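Local structure of oligopeptide ABC transporter OppAIV (4GL8) at residues R118-E123 and K137-Y142; F388-W393 and V401-E406. The protein probably binds oligopeptides outside the cytoplasmic membrane as the solute-binding component of an ABC transporter and delivers them for uptake. One frame throughout, in Å; residues are numbered along the deposited sequence.

Contact 1 of 2, residues R118-E123 and K137-Y142; sequences RILDKE and KNAEEY
The carbonyl O of Arg118 is gripped by the amide N of Asp121, at 3.0 Å, and by the hydroxyl of Thr124, just where helix 109-119 ends and Leu120 turns its side chain to Ala139 and Tyr142. This is helix-end packing against the first turn of helix 139-143, beside the five-stranded antiparallel sheet, to which Lys137 is joined by a backbone bond with Thr165. The side chains meet through apolar atoms, although Leu120 CD2 also lies by Ala139 O. Leu120 CB lies 3.7 Å from Tyr142 CD2, close to the plane of the ring, and therefore meets its edge and not a face. Tyr142 CG is anti to the backbone N (chi1 177°), which directs the ring to the leucine. The leucine branch reaches back to the start of the helix, where CD2 lies 4.0 Å from Ala139 CB. Ile132 also packs on Leu120, so the buried side chain touches both of the next two helices, 129-135 and 139-143. Asn138, at the N-cap position, makes no side-chain cap; its ND2 bonds Glu151 O instead. Beyond Leu120 the chain bends through an Asx turn, in which Glu123 N approaches Asp121 OD1 at 3.0 Å from above the carboxylate, 57° out of its plane.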
loop_
_atom_site.group_PDB
_atom_site.type_symbol
_atom_site.label_atom_id
_atom_site.label_comp_id
_atom_site.label_asym_id
_atom_site.label_seq_id
_atom_site.Cartn_x
_atom_site.Cartn_y
_atom_site.Cartn_z
ATOM N N ARG A 118 -10.647 11.424 15.494
ATOM C CA ARG A 118 -11.524 11.110 14.346
ATOM C C ARG A 118 -11.285 9.697 13.786
ATOM O O ARG A 118 -12.257 8.984 13.531
ATOM C CB ARG A 118 -11.365 12.152 13.224
ATOM C CG ARG A 118 -12.053 11.795 11.896
ATOM C CD ARG A 118 -11.891 12.933 10.891
ATOM N NE ARG A 118 -12.694 12.771 9.685
ATOM C CZ ARG A 118 -12.241 12.400 8.480
ATOM N NH1 ARG A 118 -10.946 12.102 8.266
ATOM N NH2 ARG A 118 -13.103 12.320 7.455
ATOM N N ILE A 119 -10.038 9.272 13.558
ATOM C CA ILE A 119 -9.848 7.954 12.947
ATOM C C ILE A 119 -10.212 6.834 13.920
ATOM O O ILE A 119 -10.542 5.737 13.500
ATOM C CB ILE A 119 -8.446 7.735 12.343
ATOM C CG1 ILE A 119 -8.443 6.485 11.476
ATOM C CG2 ILE A 119 -7.377 7.635 13.435
ATOM C CD1 ILE A 119 -7.183 6.343 10.656
ATOM N N LEU A 120 -10.199 7.134 15.219
ATOM C CA LEU A 120 -10.600 6.173 16.246
ATOM C C LEU A 120 -12.081 6.241 16.565
ATOM O O LEU A 120 -12.538 5.575 17.500
ATOM C CB LEU A 120 -9.780 6.386 17.516
ATOM C CG LEU A 120 -8.308 5.996 17.348
ATOM C CD1 LEU A 120 -7.432 6.633 18.421
ATOM C CD2 LEU A 120 -8.161 4.486 17.381
ATOM N N ASP A 121 -12.821 7.040 15.792
ATOM C CA ASP A 121 -14.264 7.058 15.831
ATOM C C ASP A 121 -14.795 6.016 14.861
ATOM O O ASP A 121 -14.528 6.086 13.666
ATOM C CB ASP A 121 -14.795 8.429 15.403
ATOM C CG ASP A 121 -16.283 8.619 15.732
ATOM O OD1 ASP A 121 -17.013 7.615 15.960
ATOM O OD2 ASP A 121 -16.710 9.794 15.776
ATOM N N LYS A 122 -15.576 5.078 15.382
ATOM C CA LYS A 122 -16.233 4.048 14.576
ATOM C C LYS A 122 -16.986 4.656 13.383
ATOM O O LYS A 122 -16.941 4.100 12.280
ATOM C CB LYS A 122 -17.181 3.243 15.457
ATOM C CG LYS A 122 -17.499 1.834 14.989
ATOM C CD LYS A 122 -18.083 1.007 16.146
ATOM C CE LYS A 122 -16.995 0.568 17.133
ATOM N NZ LYS A 122 -17.500 -0.150 18.342
ATOM N N GLU A 123 -17.611 5.818 13.570
ATOM C CA GLU A 123 -18.482 6.405 12.530
ATOM C C GLU A 123 -17.736 6.864 11.286
ATOM O O GLU A 123 -18.326 6.952 10.216
ATOM C CB GLU A 123 -19.335 7.563 13.088
ATOM N N LYS A 137 -1.374 2.758 22.834
ATOM C CA LYS A 137 -1.903 2.333 24.107
ATOM C C LYS A 137 -3.324 2.798 24.277
ATOM O O LYS A 137 -3.637 3.969 24.086
ATOM C CB LYS A 137 -1.086 2.866 25.292
ATOM N N ASN A 138 -4.177 1.861 24.655
ATOM C CA ASN A 138 -5.597 2.093 24.850
ATOM C C ASN A 138 -6.386 2.539 23.627
ATOM O O ASN A 138 -7.537 2.912 23.769
ATOM C CB ASN A 138 -5.835 3.070 26.015
ATOM C CG ASN A 138 -5.446 2.486 27.363
ATOM O OD1 ASN A 138 -5.467 1.278 27.575
ATOM N ND2 ASN A 138 -5.095 3.368 28.296
ATOM N N ALA A 139 -5.802 2.485 22.433
ATOM C CA ALA A 139 -6.528 2.865 21.245
ATOM C C ALA A 139 -7.684 1.904 20.978
ATOM O O ALA A 139 -8.766 2.300 20.556
ATOM C CB ALA A 139 -5.604 2.919 20.030
ATOM N N GLU A 140 -7.443 0.627 21.183
ATOM C CA GLU A 140 -8.495 -0.360 20.958
ATOM C C GLU A 140 -9.677 -0.182 21.942
ATOM O O GLU A 140 -10.847 -0.284 21.576
ATOM C CB GLU A 140 -7.905 -1.751 21.088
ATOM C CG GLU A 140 -8.840 -2.855 20.660
ATOM C CD GLU A 140 -8.166 -4.203 20.712
ATOM O OE1 GLU A 140 -7.045 -4.300 21.293
ATOM O OE2 GLU A 140 -8.770 -5.164 20.184
ATOM N N GLU A 141 -9.337 0.109 23.184
ATOM C CA GLU A 141 -10.310 0.260 24.236
ATOM C C GLU A 141 -11.069 1.546 24.022
ATOM O O GLU A 141 -12.285 1.578 24.133
ATOM C CB GLU A 141 -9.607 0.287 25.590
ATOM C CG GLU A 141 -9.104 -1.074 26.033
ATOM C CD GLU A 141 -7.710 -1.446 25.542
ATOM O OE1 GLU A 141 -7.136 -0.784 24.638
ATOM O OE2 GLU A 141 -7.201 -2.454 26.066
ATOM N N TYR A 142 -10.359 2.611 23.687
ATOM C CA TYR A 142 -11.037 3.835 23.319
ATOM C C TYR A 142 -12.056 3.614 22.164
ATOM O O TYR A 142 -13.180 4.054 22.248
ATOM C CB TYR A 142 -10.015 4.912 22.936
ATOM C CG TYR A 142 -10.703 6.161 22.472
ATOM C CD1 TYR A 142 -11.316 6.999 23.380
ATOM C CD2 TYR A 142 -10.761 6.489 21.115
ATOM C CE1 TYR A 142 -11.963 8.142 22.967
ATOM C CE2 TYR A 142 -11.399 7.625 20.690
ATOM C CZ TYR A 142 -11.988 8.451 21.621
ATOM O OH TYR A 142 -12.649 9.559 21.216
#

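Contact 2 of 2, residues F388-W393 and V401-E406; sequences FIQNQW and VQLENE
Gln390 NE2 donates to the carbonyl O of Val401 at 2.7 Å, a short bond that fastens the side of helix 380-397 to Val401. The partner oxygen lies nearly in the plane of the glutamine amide, whereas the donor stands above the carbonyl plane, 36° out of it, and uses neither lone-pair direction. An extended side chain makes this reach possible: CG is anti to the backbone N (chi1 174°) and the chain continues straight from there. Along its way the methylene CG passes Val401 CG2 at 3.7 Å, the two side chains running past each other in opposite directions. The other end of the amide, OE1, rests against Leu403 CD1 at 3.8 Å. One turn further along the helix, Trp393 brings CE3 obliquely to Val401 CG1 at 3.9 Å, so the two valine methyls serve different helix residues. A water adds a second polar link, donating to Gln390 O at 2.7 Å and accepting from Val401 N at 3.2 Å.

These residues belong to a beta-alpha-beta unit in which helix 380-397 connects the parallel neighbours 372-377 and 401-406. The axes of 388-393 and 401-406 approach to 9.2 Å and run antiparallel, at 175°. Val374, on the adjoining strand, touches both Val401 and Leu403, while Ala386 and Glu387 of the same helix extend the packing on Leu403. The indole is also held by its own helix, Ile389 CG2 sitting over one face, 3.4 Å above the ring plane of Trp393 and offset toward the rim, and Trp393 NE1 is hydrogen-bonded to Leu309 O.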
loop_
_atom_site.group_PDB
_atom_site.type_symbol
_atom_site.label_atom_id
_atom_site.label_comp_id
_atom_site.label_asym_id
_atom_site.label_seq_id
_atom_site.Cartn_x
_atom_site.Cartn_y
_atom_site.Cartn_z
ATOM N N PHE A 388 -2.427 -14.917 -18.444
ATOM C CA PHE A 388 -1.416 -15.967 -18.207
ATOM C C PHE A 388 -1.896 -16.948 -17.135
ATOM O O PHE A 388 -1.779 -18.147 -17.305
ATOM C CB PHE A 388 -0.107 -15.348 -17.748
ATOM C CG PHE A 388 0.978 -16.343 -17.429
ATOM C CD1 PHE A 388 1.773 -16.872 -18.434
ATOM C CD2 PHE A 388 1.261 -16.694 -16.107
ATOM C CE1 PHE A 388 2.802 -17.755 -18.141
ATOM C CE2 PHE A 388 2.285 -17.578 -15.807
ATOM C CZ PHE A 388 3.057 -18.114 -16.828
ATOM N N ILE A 389 -2.436 -16.428 -16.035
ATOM C CA ILE A 389 -2.918 -17.277 -14.948
ATOM C C ILE A 389 -4.054 -18.162 -15.470
ATOM O O ILE A 389 -4.089 -19.350 -15.206
ATOM C CB ILE A 389 -3.457 -16.462 -13.748
ATOM C CG1 ILE A 389 -2.439 -15.441 -13.230
ATOM C CG2 ILE A 389 -3.933 -17.394 -12.628
ATOM C CD1 ILE A 389 -1.429 -15.983 -12.284
ATOM N N GLN A 390 -4.973 -17.569 -16.229
ATOM C CA GLN A 390 -6.105 -18.309 -16.774
ATOM C C GLN A 390 -5.629 -19.505 -17.584
ATOM O O GLN A 390 -6.135 -20.620 -17.413
ATOM C CB GLN A 390 -6.945 -17.399 -17.671
ATOM C CG GLN A 390 -8.059 -18.118 -18.407
ATOM C CD GLN A 390 -8.906 -17.176 -19.244
ATOM O OE1 GLN A 390 -8.394 -16.452 -20.087
ATOM N NE2 GLN A 390 -10.216 -17.214 -19.030
ATOM N N ASN A 391 -4.654 -19.229 -18.460
ATOM C CA ASN A 391 -4.015 -20.217 -19.304
ATOM C C ASN A 391 -3.220 -21.279 -18.548
ATOM O O ASN A 391 -3.165 -22.421 -18.986
ATOM C CB ASN A 391 -3.084 -19.518 -20.318
ATOM C CG ASN A 391 -2.381 -20.494 -21.239
ATOM O OD1 ASN A 391 -1.334 -21.075 -20.914
ATOM N ND2 ASN A 391 -2.950 -20.679 -22.394
ATOM N N GLN A 392 -2.572 -20.904 -17.454
ATOM C CA GLN A 392 -1.885 -21.889 -16.622
ATOM C C GLN A 392 -2.890 -22.877 -16.020
ATOM O O GLN A 392 -2.703 -24.081 -16.111
ATOM C CB GLN A 392 -1.071 -21.218 -15.506
ATOM C CG GLN A 392 0.132 -20.423 -15.999
ATOM C CD GLN A 392 1.239 -21.312 -16.521
ATOM O OE1 GLN A 392 1.854 -22.051 -15.767
ATOM N NE2 GLN A 392 1.463 -21.277 -17.827
ATOM N N TRP A 393 -3.950 -22.370 -15.398
ATOM C CA TRP A 393 -5.019 -23.243 -14.891
ATOM C C TRP A 393 -5.710 -24.123 -15.965
ATOM O O TRP A 393 -5.996 -25.315 -15.733
ATOM C CB TRP A 393 -6.005 -22.424 -14.091
ATOM C CG TRP A 393 -5.366 -21.887 -12.837
ATOM C CD1 TRP A 393 -4.270 -22.389 -12.194
ATOM C CD2 TRP A 393 -5.792 -20.772 -12.073
ATOM N NE1 TRP A 393 -3.988 -21.665 -11.076
ATOM C CE2 TRP A 393 -4.915 -20.667 -10.962
ATOM C CE3 TRP A 393 -6.844 -19.854 -12.196
ATOM C CZ2 TRP A 393 -5.035 -19.679 -10.022
ATOM C CZ3 TRP A 393 -6.967 -18.877 -11.243
ATOM C CH2 TRP A 393 -6.066 -18.802 -10.169
ATOM N N VAL A 401 -11.671 -20.500 -15.968
ATOM C CA VAL A 401 -12.085 -19.352 -15.201
ATOM C C VAL A 401 -12.498 -18.257 -16.172
ATOM O O VAL A 401 -12.094 -18.271 -17.331
ATOM C CB VAL A 401 -10.963 -18.836 -14.282
ATOM C CG1 VAL A 401 -10.634 -19.868 -13.211
ATOM C CG2 VAL A 401 -9.711 -18.446 -15.073
ATOM N N GLN A 402 -13.303 -17.315 -15.692
ATOM C CA GLN A 402 -13.692 -16.155 -16.503
ATOM C C GLN A 402 -13.074 -14.905 -15.908
ATOM O O GLN A 402 -13.033 -14.757 -14.692
ATOM C CB GLN A 402 -15.216 -16.042 -16.594
ATOM C CG GLN A 402 -15.762 -16.876 -17.737
ATOM C CD GLN A 402 -17.244 -16.723 -17.957
ATOM O OE1 GLN A 402 -17.968 -16.147 -17.133
ATOM N NE2 GLN A 402 -17.710 -17.251 -19.058
ATOM N N LEU A 403 -12.557 -14.040 -16.771
ATOM C CA LEU A 403 -11.900 -12.818 -16.334
ATOM C C LEU A 403 -12.870 -11.646 -16.345
ATOM O O LEU A 403 -13.764 -11.572 -17.161
ATOM C CB LEU A 403 -10.703 -12.492 -17.226
ATOM C CG LEU A 403 -9.649 -13.587 -17.412
ATOM C CD1 LEU A 403 -8.533 -13.067 -18.298
ATOM C CD2 LEU A 403 -9.073 -14.069 -16.090
ATOM N N GLU A 404 -12.656 -10.732 -15.421
ATOM C CA GLU A 404 -13.530 -9.609 -15.224
ATOM C C GLU A 404 -12.771 -8.423 -14.635
ATOM O O GLU A 404 -12.176 -8.524 -13.542
ATOM C CB GLU A 404 -14.637 -10.016 -14.274
ATOM C CG GLU A 404 -15.665 -8.926 -14.077
ATOM C CD GLU A 404 -16.992 -9.470 -13.605
ATOM O OE1 GLU A 404 -17.380 -9.145 -12.474
ATOM O OE2 GLU A 404 -17.629 -10.232 -14.365
ATOM N N ASN A 405 -12.772 -7.303 -15.356
ATOM C CA ASN A 405 -12.118 -6.097 -14.856
ATOM C C ASN A 405 -13.072 -5.186 -14.078
ATOM O O ASN A 405 -14.276 -5.141 -14.342
ATOM C CB ASN A 405 -11.471 -5.311 -15.991
ATOM C CG ASN A 405 -12.490 -4.634 -16.865
ATOM O OD1 ASN A 405 -13.211 -5.290 -17.579
ATOM N ND2 ASN A 405 -12.584 -3.322 -16.769
ATOM N N GLU A 406 -12.504 -4.474 -13.110
ATOM C CA GLU A 406 -13.219 -3.425 -12.392
ATOM C C GLU A 406 -12.371 -2.159 -12.319
ATOM O O GLU A 406 -11.152 -2.214 -12.202
ATOM C CB GLU A 406 -13.585 -3.908 -10.973
ATOM C CG GLU A 406 -14.667 -4.980 -10.928
ATOM C CD GLU A 406 -15.052 -5.409 -9.521
ATOM O OE1 GLU A 406 -14.271 -5.271 -8.547
ATOM O OE2 GLU A 406 -16.181 -5.910 -9.371
HETATM O O HOH W 1 -8.762 -21.252 -17.037
#

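Contact 1 closes before contact 2 opens along the chain, and the two lie far apart in the fold, with centres 40 Å and nearest atoms about 23 Å from each other. They share no helix or strand. Contact 1 joins helices 109-119 and 139-143, and Lys137 pairs through its backbone with Thr165 of the five-stranded antiparallel sheet. Contact 2 belongs instead to parallel strands 372-377 and 401-406 and the helix between them; strand 372-377 also pairs with 422-428. With this distance and these different sheets, they are separate packing regions of one binding protein, one at helix ends and the other between helix and strand. Both fall within the family 5 solute-binding range.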